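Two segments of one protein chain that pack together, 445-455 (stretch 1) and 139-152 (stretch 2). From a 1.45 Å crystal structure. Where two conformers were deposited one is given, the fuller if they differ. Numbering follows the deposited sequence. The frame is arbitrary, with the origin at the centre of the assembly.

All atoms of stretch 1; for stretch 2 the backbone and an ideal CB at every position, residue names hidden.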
ATOM      1  N   LYS A 445     -13.132 -13.426  -0.494  1.00  6.41           N
ATOM      2  CA  LYS A 445     -12.847 -14.614  -1.285  1.00  7.12           C
ATOM      3  C   LYS A 445     -12.160 -14.315  -2.584  1.00  6.51           C
ATOM      4  O   LYS A 445     -11.249 -15.060  -2.967  1.00  8.18           O
ATOM      5  CB  LYS A 445     -14.108 -15.419  -1.513  1.00  8.49           C
ATOM      6  CG  LYS A 445     -14.517 -16.133  -0.250  1.00  9.99           C
ATOM      7  CD  LYS A 445     -15.879 -16.796  -0.376  1.00 13.42           C
ATOM      8  CE  LYS A 445     -15.718 -17.907  -1.424  1.00 16.48           C
ATOM      9  NZ  LYS A 445     -16.706 -19.010  -1.284  1.00 21.34           N
ATOM     10  N   GLN A 446     -12.584 -13.257  -3.251  1.00  6.67           N
ATOM     11  CA  GLN A 446     -11.938 -12.860  -4.483  1.00  7.48           C
ATOM     12  C   GLN A 446     -10.452 -12.676  -4.239  1.00  5.93           C
ATOM     13  O   GLN A 446      -9.601 -13.200  -4.957  1.00  7.53           O
ATOM     14  CB  GLN A 446     -12.584 -11.586  -5.035  1.00  7.62           C
ATOM     15  CG  GLN A 446     -11.766 -10.991  -6.178  1.00  8.66           C
ATOM     16  CD  GLN A 446     -11.685 -11.899  -7.404  1.00 11.24           C
ATOM     17  OE1 GLN A 446     -12.698 -12.474  -7.817  1.00 14.84           O
ATOM     18  NE2 GLN A 446     -10.542 -11.999  -8.034  1.00 11.59           N
ATOM     19  N   ALA A 447     -10.088 -11.963  -3.171  1.00  5.48           N
ATOM     20  CA  ALA A 447      -8.674 -11.674  -2.905  1.00  5.06           C
ATOM     21  C   ALA A 447      -7.913 -12.969  -2.607  1.00  5.13           C
ATOM     22  O   ALA A 447      -6.766 -13.118  -3.041  1.00  4.81           O
ATOM     23  CB  ALA A 447      -8.496 -10.684  -1.763  1.00  4.93           C
ATOM     24  N   ALA A 448      -8.518 -13.870  -1.862  1.00  5.57           N
ATOM     25  CA  ALA A 448      -7.921 -15.178  -1.554  1.00  6.92           C
ATOM     26  C   ALA A 448      -7.723 -16.053  -2.775  1.00  7.88           C
ATOM     27  O   ALA A 448      -6.823 -16.946  -2.755  1.00  8.87           O
ATOM     28  CB  ALA A 448      -8.734 -15.922  -0.521  1.00  6.86           C
ATOM     29  N   SER A 449      -8.539 -15.881  -3.796  1.00  7.27           N
ATOM     30  CA  SER A 449      -8.463 -16.712  -5.008  1.00  8.32           C
ATOM     31  C   SER A 449      -7.212 -16.396  -5.846  1.00  9.91           C
ATOM     32  O   SER A 449      -6.810 -17.223  -6.670  1.00 10.38           O
ATOM     33  CB  SER A 449      -9.746 -16.585  -5.822  1.00 10.17           C
ATOM     34  OG  SER A 449      -9.821 -15.367  -6.542  1.00  9.62           O
ATOM     35  N   ALA A 450      -6.689 -15.180  -5.793  1.00  8.36           N
ATOM     36  CA  ALA A 450      -5.537 -14.783  -6.567  1.00  7.75           C
ATOM     37  C   ALA A 450      -4.249 -15.372  -5.995  1.00  9.48           C
ATOM     38  O   ALA A 450      -4.105 -15.419  -4.767  1.00 10.93           O
ATOM     39  CB  ALA A 450      -5.474 -13.244  -6.650  1.00  7.27           C
ATOM     40  N   ILE A 451      -3.349 -15.831  -6.841  1.00  9.82           N
ATOM     41  CA  ILE A 451      -2.042 -16.296  -6.375  1.00 10.57           C
ATOM     42  C   ILE A 451      -1.016 -15.583  -7.219  1.00  9.06           C
ATOM     43  O   ILE A 451      -1.054 -15.692  -8.461  1.00  9.36           O
ATOM     44  CB  ILE A 451      -1.854 -17.800  -6.678  1.00 14.00           C
ATOM     45  CG1 ILE A 451      -2.857 -18.636  -5.904  1.00 17.59           C
ATOM     46  CG2 ILE A 451      -0.425 -18.207  -6.357  1.00 15.99           C
ATOM     47  CD1 ILE A 451      -2.963 -20.020  -6.560  1.00 21.51           C
ATOM     48  N   PRO A 452      -0.089 -14.832  -6.635  1.00  7.04           N
ATOM     49  CA  PRO A 452       0.030 -14.575  -5.207  1.00  7.53           C
ATOM     50  C   PRO A 452      -1.160 -13.760  -4.703  1.00  6.98           C
ATOM     51  O   PRO A 452      -1.815 -13.056  -5.498  1.00  8.41           O
ATOM     52  CB  PRO A 452       1.285 -13.720  -5.120  1.00  8.37           C
ATOM     53  CG  PRO A 452       2.033 -13.840  -6.410  1.00  9.78           C
ATOM     54  CD  PRO A 452       1.017 -14.242  -7.420  1.00  8.01           C
ATOM     55  N   THR A 453      -1.323 -13.797  -3.379  1.00  6.06           N
ATOM     56  CA  THR A 453      -2.450 -13.187  -2.705  1.00  5.28           C
ATOM     57  C   THR A 453      -2.046 -12.035  -1.786  1.00  4.96           C
ATOM     58  O   THR A 453      -0.956 -12.059  -1.252  1.00  6.50           O
ATOM     59  CB  THR A 453      -3.227 -14.210  -1.859  1.00  5.55           C
ATOM     60  OG1 THR A 453      -4.476 -13.657  -1.495  1.00  5.79           O
ATOM     61  CG2 THR A 453      -2.448 -14.714  -0.642  1.00  6.94           C
ATOM     62  N   GLN A 454      -3.004 -11.117  -1.576  1.00  4.68           N
ATOM     63  CA  GLN A 454      -2.923 -10.144  -0.489  1.00  4.76           C
ATOM     64  C   GLN A 454      -3.809 -10.478   0.698  1.00  5.13           C
ATOM     65  O   GLN A 454      -3.727  -9.794   1.730  1.00  6.88           O
ATOM     66  CB  GLN A 454      -3.320  -8.746  -0.995  1.00  4.89           C
ATOM     67  CG  GLN A 454      -2.507  -8.394  -2.247  1.00  5.58           C
ATOM     68  CD  GLN A 454      -2.424  -6.908  -2.533  1.00  6.07           C
ATOM     69  OE1 GLN A 454      -1.589  -6.238  -1.937  1.00  7.49           O
ATOM     70  NE2 GLN A 454      -3.386  -6.401  -3.249  1.00  6.62           N
ATOM     71  N   ASN A 455      -4.520 -11.594   0.590  1.00  4.93           N
ATOM     72  CA  ASN A 455      -5.339 -12.074   1.700  1.00  4.83           C
ATOM     73  C   ASN A 455      -4.475 -13.126   2.423  1.00  5.07           C
ATOM     74  O   ASN A 455      -4.562 -14.354   2.219  1.00  5.22           O
ATOM     75  CB  ASN A 455      -6.655 -12.640   1.174  1.00  5.39           C
ATOM     76  CG  ASN A 455      -7.611 -13.117   2.239  1.00  5.35           C
ATOM     77  OD1 ASN A 455      -7.209 -13.420   3.363  1.00  4.93           O
ATOM     78  ND2 ASN A 455      -8.890 -13.217   1.905  1.00  5.09           N
ATOM     79  N   UNK A 139       6.383 -12.749 -12.761  1.00 15.59           N
ATOM     80  CA  UNK A 139       5.639 -11.452 -12.737  1.00 14.03           C
ATOM     81  C   UNK A 139       4.128 -11.675 -12.767  1.00 13.36           C
ATOM     82  O   UNK A 139       3.592 -12.521 -13.510  1.00 14.08           O
ATOM     83  CB  UNK A 139       6.045 -10.577 -13.924  1.00 14.03           C
ATOM     84  N   UNK A 140       3.465 -10.900 -11.918  1.00 10.13           N
ATOM     85  CA  UNK A 140       2.043 -11.033 -11.752  1.00 10.71           C
ATOM     86  C   UNK A 140       1.431  -9.650 -11.509  1.00  7.79           C
ATOM     87  O   UNK A 140       1.994  -8.816 -10.785  1.00  6.69           O
ATOM     88  CB  UNK A 140       1.721 -11.992 -10.604  1.00 10.71           C
ATOM     89  N   UNK A 141       0.231  -9.433 -12.066  1.00  6.04           N
ATOM     90  CA  UNK A 141      -0.543  -8.208 -11.833  1.00  5.22           C
ATOM     91  C   UNK A 141      -1.394  -8.402 -10.611  1.00  5.15           C
ATOM     92  O   UNK A 141      -2.593  -8.638 -10.685  1.00  5.65           O
ATOM     93  CB  UNK A 141      -1.410  -7.848 -13.041  1.00  5.22           C
ATOM     94  N   UNK A 142      -0.729  -8.259  -9.464  1.00  5.47           N
ATOM     95  CA  UNK A 142      -1.294  -8.665  -8.198  1.00  5.60           C
ATOM     96  C   UNK A 142      -2.511  -7.915  -7.729  1.00  5.08           C
ATOM     97  O   UNK A 142      -3.518  -8.532  -7.330  1.00  4.77           O
ATOM     98  CB  UNK A 142      -0.215  -8.549  -7.120  1.00  5.60           C
ATOM     99  N   UNK A 143      -2.488  -6.583  -7.748  1.00  4.34           N
ATOM    100  CA  UNK A 143      -3.663  -5.832  -7.405  1.00  4.35           C
ATOM    101  C   UNK A 143      -4.785  -6.178  -8.351  1.00  4.09           C
ATOM    102  O   UNK A 143      -5.928  -6.264  -7.885  1.00  4.69           O
ATOM    103  CB  UNK A 143      -3.376  -4.329  -7.427  1.00  4.35           C
ATOM    104  N   UNK A 144      -4.549  -6.143  -9.663  1.00  4.76           N
ATOM    105  CA  UNK A 144      -5.612  -6.368 -10.649  1.00  4.55           C
ATOM    106  C   UNK A 144      -6.338  -7.693 -10.381  1.00  4.73           C
ATOM    107  O   UNK A 144      -7.584  -7.745 -10.355  1.00  5.14           O
ATOM    108  CB  UNK A 144      -5.033  -6.363 -12.065  1.00  4.55           C
ATOM    109  N   UNK A 145      -5.538  -8.750 -10.197  0.50  4.61           N
ATOM    110  CA  UNK A 145      -6.079 -10.063  -9.893  0.50  5.34           C
ATOM    111  C   UNK A 145      -6.817 -10.134  -8.586  0.50  5.22           C
ATOM    112  O   UNK A 145      -7.970 -10.563  -8.490  0.50  5.34           O
ATOM    113  CB  UNK A 145      -4.951 -11.097  -9.884  0.50  5.34           C
ATOM    114  N   UNK A 146      -6.185  -9.597  -7.550  1.00  4.77           N
ATOM    115  CA  UNK A 146      -6.762  -9.577  -6.236  1.00  4.69           C
ATOM    116  C   UNK A 146      -8.100  -8.917  -6.082  1.00  4.04           C
ATOM    117  O   UNK A 146      -9.003  -9.318  -5.320  1.00  5.52           O
ATOM    118  CB  UNK A 146      -5.779  -8.891  -5.285  1.00  4.69           C
ATOM    119  N   UNK A 147      -8.147  -7.738  -6.712  1.00  4.12           N
ATOM    120  CA  UNK A 147      -9.365  -6.940  -6.709  1.00  4.45           C
ATOM    121  C   UNK A 147     -10.499  -7.470  -7.624  1.00  4.75           C
ATOM    122  O   UNK A 147     -11.620  -6.953  -7.626  1.00  5.25           O
ATOM    123  CB  UNK A 147      -9.010  -5.512  -7.127  1.00  4.45           C
ATOM    124  N   UNK A 148     -10.165  -8.363  -8.533  1.00  5.07           N
ATOM    125  CA  UNK A 148     -11.123  -8.862  -9.517  1.00  4.99           C
ATOM    126  C   UNK A 148     -11.489  -7.811 -10.536  1.00  5.49           C
ATOM    127  O   UNK A 148     -12.639  -7.732 -10.983  1.00  5.76           O
ATOM    128  CB  UNK A 148     -12.390  -9.363  -8.820  1.00  4.99           C
ATOM    129  N   UNK A 149     -10.524  -7.009 -10.943  1.00  5.12           N
ATOM    130  CA  UNK A 149     -10.802  -5.974 -11.940  1.00  5.13           C
ATOM    131  C   UNK A 149     -11.340  -6.527 -13.280  1.00  5.39           C
ATOM    132  O   UNK A 149     -12.134  -5.827 -13.949  1.00  5.60           O
ATOM    133  CB  UNK A 149      -9.524  -5.173 -12.199  1.00  5.13           C
ATOM    134  N   UNK A 150     -10.947  -7.744 -13.629  1.00  5.57           N
ATOM    135  CA  UNK A 150     -11.499  -8.312 -14.866  1.00  5.71           C
ATOM    136  C   UNK A 150     -12.958  -8.698 -14.730  1.00  6.36           C
ATOM    137  O   UNK A 150     -13.571  -8.844 -15.795  1.00  7.95           O
ATOM    138  CB  UNK A 150     -10.689  -9.539 -15.289  1.00  5.71           C
ATOM    139  N   UNK A 151     -13.503  -8.957 -13.547  1.00  6.81           N
ATOM    140  CA  UNK A 151     -14.918  -9.106 -13.277  1.00  8.22           C
ATOM    141  C   UNK A 151     -15.661  -7.783 -13.322  1.00  8.85           C
ATOM    142  O   UNK A 151     -16.880  -7.784 -13.549  1.00 10.08           O
ATOM    143  CB  UNK A 151     -15.120  -9.767 -11.912  1.00  8.22           C
ATOM    144  N   UNK A 152     -15.012  -6.717 -12.879  1.00  6.82           N
ATOM    145  CA  UNK A 152     -15.633  -5.387 -12.780  1.00  7.41           C
ATOM    146  C   UNK A 152     -15.814  -4.759 -14.146  1.00  6.84           C
ATOM    147  O   UNK A 152     -16.873  -4.213 -14.482  1.00  7.46           O
ATOM    148  CB  UNK A 152     -14.791  -4.464 -11.896  1.00  7.41           C
TER

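Position 139 lies beyond the reach of stretch 1, so the visible atoms scarcely restrict it; it is Lys139, whose NZ is bonded elsewhere in the structure.

At 140 the CA-to-CB bond points toward stretch 1, the ideal CB 4.0 Å from Pro452 CD. A small side chain suits so close an approach, polar or not, with Pro452 O near enough for a water to bridge. The residue is Ser140. Its OG touches Pro452 CD at 3.8 Å and bonds water 1 (3.1 Å from OG), which donates to Pro452 O.

Stretch 1 leaves 141 open, but this N-cap position would favour Ser, Thr, Asp or Asn. It is Tyr141, its OH bonded elsewhere in the structure.

Position 142 points toward stretch 1, its ideal CB 5.0 Å from Pro452 O. A long chain with an aliphatic stem could lie along the proline ring. Lys142 does so, with CE 4.2 Å from Pro452 CG, while its backbone O accepts from water 2, which also donates to Pro452 O.

At 143 CA-to-CB points away, yet the ideal CB is 4.7 Å from Gln454 NE2, so a large side chain could still meet that amide. Tyr143 brings its ring back: Gln454 NE2 sits over one face, 3.8 Å from Tyr143 CD1.

Position 144 is out of reach and unconstrained from here. Trp144 NE1 donates to the side chain at 150.

At 145 the bond points sideways, the ideal CB 3.9 Å from Ala450 CB. Many side chains fit beside this methyl; the residue is Glu145. Its backbone O accepts from Gln446 NE2 at 3.0 Å, the single direct hydrogen bond between the stretches.

Position 146 lies where the backbones come closest, its CA 4.4 Å from Ala447 CA. An ideal CB at 146 would lie 4.0 Å from Gln454 NE2 and, crowded, 3.1 Å from Lys142 O, so glycine or at most alanine fits. The O of Gly146 lies 3.4 Å from Ala447 CA, a CA-H...O contact.

Position 147 points away, leaving the choice open; it is Met147.

At 148 positive phi favours glycine, and an ideal CB would clash with Gln446 CD at 3.0 Å. Gly148 closes the helix in a Schellman motif and is N-cap of the next.

Position 149 points away and 150 is out of reach, so stretch 1 allows many side chains. They are Met149 and Ser150, whose OG is 2.9 Å from Trp144 NE1.

Position 151 points toward Gln446, its ideal CB 5.5 Å from Gln446 OE1; a medium-sized polar group suits. His151 CD2 reaches Gln446 OE1 at 3.4 Å, and water 3 links His151 NE2 to Gln446 NE2, 3.0 Å from each.

Position 152, out of reach and equally open, is Ile152.

Stretch 2 (139-152) KSYKYWEGMGMSHI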
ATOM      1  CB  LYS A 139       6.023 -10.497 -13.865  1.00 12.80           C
ATOM      2  CG  LYS A 139       7.465 -10.014 -13.847  1.00 13.13           C
ATOM      3  CD  LYS A 139       7.853  -9.235 -15.077  1.00 12.90           C
ATOM      4  CE  LYS A 139       9.045  -8.316 -14.933  1.00 13.94           C
ATOM      5  NZ  LYS A 139      10.233  -9.173 -14.724  1.00 16.42           N
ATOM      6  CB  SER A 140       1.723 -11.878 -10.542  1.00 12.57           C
ATOM      7  OG  SER A 140       0.318 -11.967 -10.389  1.00 22.58           O
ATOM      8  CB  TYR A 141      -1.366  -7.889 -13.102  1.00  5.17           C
ATOM      9  CG  TYR A 141      -0.492  -7.543 -14.320  1.00  5.30           C
ATOM     10  CD1 TYR A 141       0.327  -6.422 -14.337  1.00  5.54           C
ATOM     11  CD2 TYR A 141      -0.549  -8.319 -15.500  1.00  5.90           C
ATOM     12  CE1 TYR A 141       1.152  -6.103 -15.409  1.00  5.70           C
ATOM     13  CE2 TYR A 141       0.181  -7.929 -16.625  1.00  6.34           C
ATOM     14  CZ  TYR A 141       1.032  -6.858 -16.573  1.00  5.83           C
ATOM     15  OH  TYR A 141       1.818  -6.555 -17.666  1.00  6.41           O
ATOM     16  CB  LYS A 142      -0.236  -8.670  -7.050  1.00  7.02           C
ATOM     17  CG  LYS A 142       0.906  -9.681  -7.239  1.00  9.69           C
ATOM     18  CD  LYS A 142       2.069  -9.402  -6.271  1.00 12.37           C
ATOM     19  CE  LYS A 142       3.461  -9.935  -6.583  1.00 17.90           C
ATOM     20  NZ  LYS A 142       4.365  -9.760  -5.408  1.00 22.97           N
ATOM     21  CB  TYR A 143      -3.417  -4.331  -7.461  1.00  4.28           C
ATOM     22  CG  TYR A 143      -3.029  -3.650  -6.138  1.00  3.96           C
ATOM     23  CD1 TYR A 143      -4.027  -3.299  -5.259  1.00  3.94           C
ATOM     24  CD2 TYR A 143      -1.738  -3.224  -5.858  1.00  4.07           C
ATOM     25  CE1 TYR A 143      -3.769  -2.610  -4.082  1.00  3.79           C
ATOM     26  CE2 TYR A 143      -1.439  -2.515  -4.695  1.00  3.91           C
ATOM     27  CZ  TYR A 143      -2.486  -2.193  -3.852  1.00  3.62           C
ATOM     28  OH  TYR A 143      -2.177  -1.416  -2.752  1.00  4.00           O
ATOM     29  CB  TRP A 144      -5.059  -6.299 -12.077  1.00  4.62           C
ATOM     30  CG  TRP A 144      -6.071  -6.432 -13.127  1.00  4.83           C
ATOM     31  CD1 TRP A 144      -6.713  -7.577 -13.512  1.00  5.47           C
ATOM     32  CD2 TRP A 144      -6.600  -5.374 -13.949  1.00  4.48           C
ATOM     33  NE1 TRP A 144      -7.652  -7.273 -14.471  1.00  5.10           N
ATOM     34  CE2 TRP A 144      -7.593  -5.936 -14.790  1.00  4.88           C
ATOM     35  CE3 TRP A 144      -6.330  -4.007 -14.088  1.00  4.77           C
ATOM     36  CZ2 TRP A 144      -8.346  -5.180 -15.674  1.00  4.71           C
ATOM     37  CZ3 TRP A 144      -7.038  -3.260 -15.003  1.00  5.07           C
ATOM     38  CH2 TRP A 144      -8.056  -3.851 -15.802  1.00  4.77           C
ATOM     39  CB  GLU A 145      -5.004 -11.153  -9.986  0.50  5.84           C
ATOM     40  CG  GLU A 145      -4.486 -11.365 -11.399  0.50  6.64           C
ATOM     41  CD  GLU A 145      -5.610 -11.712 -12.358  0.50  7.71           C
ATOM     42  OE1 GLU A 145      -6.382 -12.656 -12.093  0.50  9.36           O
ATOM     43  OE2 GLU A 145      -5.800 -10.938 -13.321  0.50  9.56           O
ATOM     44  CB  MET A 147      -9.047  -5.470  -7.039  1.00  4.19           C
ATOM     45  CG  MET A 147      -8.236  -4.775  -5.952  1.00  4.40           C
ATOM     46  SD  MET A 147      -7.697  -3.112  -6.382  1.00  4.65           S
ATOM     47  CE  MET A 147      -9.215  -2.235  -6.721  1.00  4.32           C
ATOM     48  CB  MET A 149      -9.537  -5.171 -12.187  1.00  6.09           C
ATOM     49  CG  MET A 149      -9.148  -4.248 -11.028  1.00  7.32           C
ATOM     50  SD  MET A 149     -10.236  -2.856 -10.756  1.00 11.35           S
ATOM     51  CE  MET A 149      -9.751  -1.884 -12.171  1.00 12.96           C
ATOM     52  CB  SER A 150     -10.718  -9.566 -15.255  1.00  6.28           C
ATOM     53  OG  SER A 150      -9.394  -9.226 -15.660  1.00  7.66           O
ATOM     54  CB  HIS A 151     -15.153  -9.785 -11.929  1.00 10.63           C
ATOM     55  CG  HIS A 151     -14.472 -11.116 -11.854  1.00 14.92           C
ATOM     56  ND1 HIS A 151     -14.676 -12.091 -12.806  1.00 20.25           N
ATOM     57  CD2 HIS A 151     -13.504 -11.581 -11.028  1.00 17.87           C
ATOM     58  CE1 HIS A 151     -13.888 -13.119 -12.548  1.00 21.11           C
ATOM     59  NE2 HIS A 151     -13.197 -12.847 -11.455  1.00 21.02           N
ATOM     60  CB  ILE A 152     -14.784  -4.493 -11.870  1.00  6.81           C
ATOM     61  CG1 ILE A 152     -14.832  -5.005 -10.422  1.00  7.28           C
ATOM     62  CG2 ILE A 152     -15.193  -3.033 -11.887  1.00  6.51           C
ATOM     63  CD1 ILE A 152     -13.829  -4.363  -9.472  1.00  7.77           C
TER
HETATM   64  O   HOH W   1      -1.859 -12.241  -8.138  1.00 11.75           O
HETATM   65  O   HOH W   2      -3.322 -10.602  -5.385  1.00  7.24           O
HETATM   66  O   HOH W   3     -10.334 -13.483 -10.633  1.00 19.69           O
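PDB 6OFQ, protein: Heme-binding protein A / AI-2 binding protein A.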